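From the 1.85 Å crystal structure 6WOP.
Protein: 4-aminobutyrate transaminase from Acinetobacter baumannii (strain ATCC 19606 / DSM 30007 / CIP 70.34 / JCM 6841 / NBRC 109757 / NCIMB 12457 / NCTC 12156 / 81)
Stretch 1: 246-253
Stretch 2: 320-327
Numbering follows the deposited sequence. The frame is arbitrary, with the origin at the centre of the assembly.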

# COMPACT_ATOMS: atom_id res chain seq x y z
N PHE A 246 -3.15 -23.70 -25.03
CA PHE A 246 -2.80 -25.06 -25.47
C PHE A 246 -4.04 -25.86 -25.89
O PHE A 246 -4.30 -26.97 -25.39
CB PHE A 246 -1.95 -25.73 -24.39
CG PHE A 246 -0.68 -25.03 -24.31
CD1 PHE A 246 0.27 -25.31 -25.24
CD2 PHE A 246 -0.56 -23.93 -23.50
CE1 PHE A 246 1.42 -24.59 -25.33
CE2 PHE A 246 0.59 -23.16 -23.58
CZ PHE A 246 1.59 -23.52 -24.48
N ALA A 247 -4.74 -25.28 -26.87
CA ALA A 247 -5.72 -25.89 -27.78
C ALA A 247 -7.11 -25.99 -27.17
O ALA A 247 -8.05 -26.42 -27.88
CB ALA A 247 -5.28 -27.28 -28.26
N ARG A 248 -7.31 -25.55 -25.94
CA ARG A 248 -8.63 -25.67 -25.29
C ARG A 248 -9.76 -25.07 -26.12
O ARG A 248 -10.86 -25.62 -26.20
CB ARG A 248 -8.60 -25.00 -23.91
CG ARG A 248 -9.74 -25.35 -22.99
CD ARG A 248 -9.53 -26.78 -22.42
NE ARG A 248 -10.75 -27.52 -22.50
CZ ARG A 248 -10.81 -28.83 -22.32
NH1 ARG A 248 -9.69 -29.53 -22.04
NH2 ARG A 248 -11.98 -29.46 -22.47
N THR A 249 -9.50 -23.94 -26.77
CA THR A 249 -10.57 -23.18 -27.43
C THR A 249 -10.61 -23.48 -28.91
O THR A 249 -11.34 -22.80 -29.63
CB THR A 249 -10.39 -21.68 -27.23
OG1 THR A 249 -9.20 -21.25 -27.92
CG2 THR A 249 -10.32 -21.37 -25.74
N GLY A 250 -9.83 -24.45 -29.39
CA GLY A 250 -9.98 -24.84 -30.79
C GLY A 250 -8.97 -24.14 -31.69
O GLY A 250 -8.94 -24.40 -32.90
N LYS A 251 -8.13 -23.30 -31.10
CA LYS A 251 -6.89 -22.79 -31.69
C LYS A 251 -5.88 -22.85 -30.57
O LYS A 251 -6.25 -23.08 -29.42
CB LYS A 251 -7.03 -21.36 -32.26
CG LYS A 251 -8.07 -21.27 -33.44
CD LYS A 251 -8.12 -19.82 -33.98
CE LYS A 251 -9.05 -19.65 -35.15
NZ LYS A 251 -8.60 -20.54 -36.26
N LEU A 252 -4.58 -22.67 -30.87
CA LEU A 252 -3.60 -22.95 -29.82
C LEU A 252 -3.82 -22.02 -28.63
O LEU A 252 -3.92 -22.47 -27.47
CB LEU A 252 -2.20 -22.81 -30.38
CG LEU A 252 -1.07 -23.24 -29.43
CD1 LEU A 252 -1.21 -24.74 -29.09
CD2 LEU A 252 0.28 -22.93 -30.07
N PHE A 253 -3.97 -20.72 -28.90
CA PHE A 253 -4.28 -19.70 -27.89
C PHE A 253 -5.68 -19.15 -28.16
O PHE A 253 -6.06 -18.96 -29.32
CB PHE A 253 -3.32 -18.52 -27.98
CG PHE A 253 -1.90 -18.88 -27.53
CD1 PHE A 253 -1.59 -18.90 -26.20
CD2 PHE A 253 -0.95 -19.24 -28.46
CE1 PHE A 253 -0.30 -19.28 -25.79
CE2 PHE A 253 0.34 -19.61 -28.06
CZ PHE A 253 0.65 -19.62 -26.72
N ASN A 320 -3.85 -33.19 -34.08
CA ASN A 320 -4.91 -32.27 -34.50
C ASN A 320 -5.87 -31.99 -33.36
O ASN A 320 -7.10 -32.09 -33.51
CB ASN A 320 -5.68 -32.83 -35.70
CG ASN A 320 -4.82 -33.04 -36.90
OD1 ASN A 320 -4.12 -32.13 -37.33
ND2 ASN A 320 -4.88 -34.24 -37.47
N LEU A 321 -5.33 -31.67 -32.20
CA LEU A 321 -6.17 -31.48 -31.04
C LEU A 321 -6.93 -30.15 -31.03
O LEU A 321 -7.97 -30.09 -30.37
CB LEU A 321 -5.36 -31.60 -29.74
CG LEU A 321 -4.79 -33.00 -29.49
CD1 LEU A 321 -4.11 -33.04 -28.10
CD2 LEU A 321 -5.79 -34.15 -29.66
N CYS A 322 -6.48 -29.11 -31.75
CA CYS A 322 -7.35 -27.96 -31.97
C CYS A 322 -8.64 -28.38 -32.68
O CYS A 322 -9.75 -28.04 -32.25
CB CYS A 322 -6.63 -26.87 -32.77
SG CYS A 322 -5.63 -25.75 -31.66
N ASP A 323 -8.51 -29.16 -33.76
CA ASP A 323 -9.70 -29.64 -34.46
C ASP A 323 -10.56 -30.53 -33.55
O ASP A 323 -11.79 -30.42 -33.57
CB ASP A 323 -9.32 -30.44 -35.71
CG ASP A 323 -8.82 -29.57 -36.84
OD1 ASP A 323 -9.12 -28.37 -36.92
OD2 ASP A 323 -8.08 -30.14 -37.65
N ARG A 324 -9.93 -31.43 -32.78
CA ARG A 324 -10.71 -32.25 -31.85
C ARG A 324 -11.45 -31.39 -30.83
O ARG A 324 -12.59 -31.71 -30.46
CB ARG A 324 -9.82 -33.27 -31.14
CG ARG A 324 -9.52 -34.46 -32.03
CD ARG A 324 -9.55 -35.80 -31.30
NE ARG A 324 -10.89 -36.36 -31.18
CZ ARG A 324 -11.39 -36.89 -30.05
NH1 ARG A 324 -10.62 -36.91 -28.90
NH2 ARG A 324 -12.67 -37.34 -30.06
N ALA A 325 -10.81 -30.31 -30.35
CA ALA A 325 -11.48 -29.40 -29.41
C ALA A 325 -12.76 -28.85 -30.03
O ALA A 325 -13.80 -28.76 -29.36
CB ALA A 325 -10.55 -28.26 -29.01
N ASN A 326 -12.69 -28.44 -31.30
CA ASN A 326 -13.91 -27.91 -31.92
C ASN A 326 -14.97 -28.99 -32.08
O ASN A 326 -16.16 -28.74 -31.84
CB ASN A 326 -13.57 -27.26 -33.25
CG ASN A 326 -12.83 -25.96 -33.06
OD1 ASN A 326 -13.08 -25.25 -32.08
ND2 ASN A 326 -11.90 -25.64 -33.95
N GLU A 327 -14.56 -30.19 -32.51
CA GLU A 327 -15.51 -31.30 -32.71
C GLU A 327 -16.15 -31.76 -31.41
O GLU A 327 -17.36 -31.98 -31.35
CB GLU A 327 -14.81 -32.51 -33.37
CG GLU A 327 -14.38 -32.25 -34.76
CD GLU A 327 -13.26 -33.18 -35.26
OE1 GLU A 327 -12.89 -34.21 -34.59
OE2 GLU A 327 -12.74 -32.82 -36.35
O HOH W 1 -12.80 -22.61 -32.44

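Stretch 1 has no regular helix or strand, but backbone hydrogen bonds shape part of it: a type I beta turn runs from Ala247 to Gly250, closed by a hydrogen bond from Gly250 N to Ala247 O (3.1 Å), and Ala247 N in turn donates to Leu252 O (3.0 Å). Stretch 2 enters a helix at Leu321, with Asn320 at the N-cap position, although the Asn320 side chain makes no capping bond. Successive i to i+4 bonds, from Arg324 N to Asn320 O (3.0 Å) through Glu327 N to Asp323 O (3.0 Å), establish the first turns. The loop packs against this helical segment most intimately at Gly250 and Cys322, whose CA atoms lie 4.2 Å apart.

Gly250 has no side chain, and the surroundings leave no room for one as they stand. An ideal CB there would lie 2.0 Å from Asn326 OD1, a clear clash, and the backbone angles of Gly250 (phi 96°, psi 0°) would also jam it against the carbonyl oxygen of the preceding residue, which by itself calls for glycine. Gly250 CA makes a CA-H...O contact with Cys322 O at 3.5 Å, with an angle of 148° at the hydrogen. This carbonyl also accepts the helical bond from Asn326 N (3.1 Å), so the contact with the loop is added to an intact helix.

Cys322 is the residue with the largest area covered by the other stretch. Its chi1 of -86° places Cys322 SG 3.1 Å from Lys251 C and 3.3 Å from Leu252 N, close against the backbone that follows the turn, while Ala247 CB provides an apolar neighbour 3.7 Å from Cys322 SG. One helical turn further on, Ala325 points its CB toward the loop. Ala325 CB fits against the turn, 3.3 Å from Ala247 O and 3.9 Å from Gly250 CA.

Asn326 supplies the polar part of the contact. Its CA-to-CB bond points sideways, but the end of the side chain comes nearer the loop, and Asn326 ND2 donates a weak hydrogen bond to Gly250 O (3.4 Å, N-H...O angle 130°). Asn326 OD1 and Thr249 O, 3.9 Å apart, are bridged by a water that donates to both, its O at 2.7 Å from Asn326 OD1 and 3.2 Å from Thr249 O. The water thus links two acceptors that could not hydrogen-bond to each other. By contrast, the CA-to-CB bonds of Arg248 and Thr249 point away from the helix, and their side chains are hydrogen-bonded elsewhere in the structure.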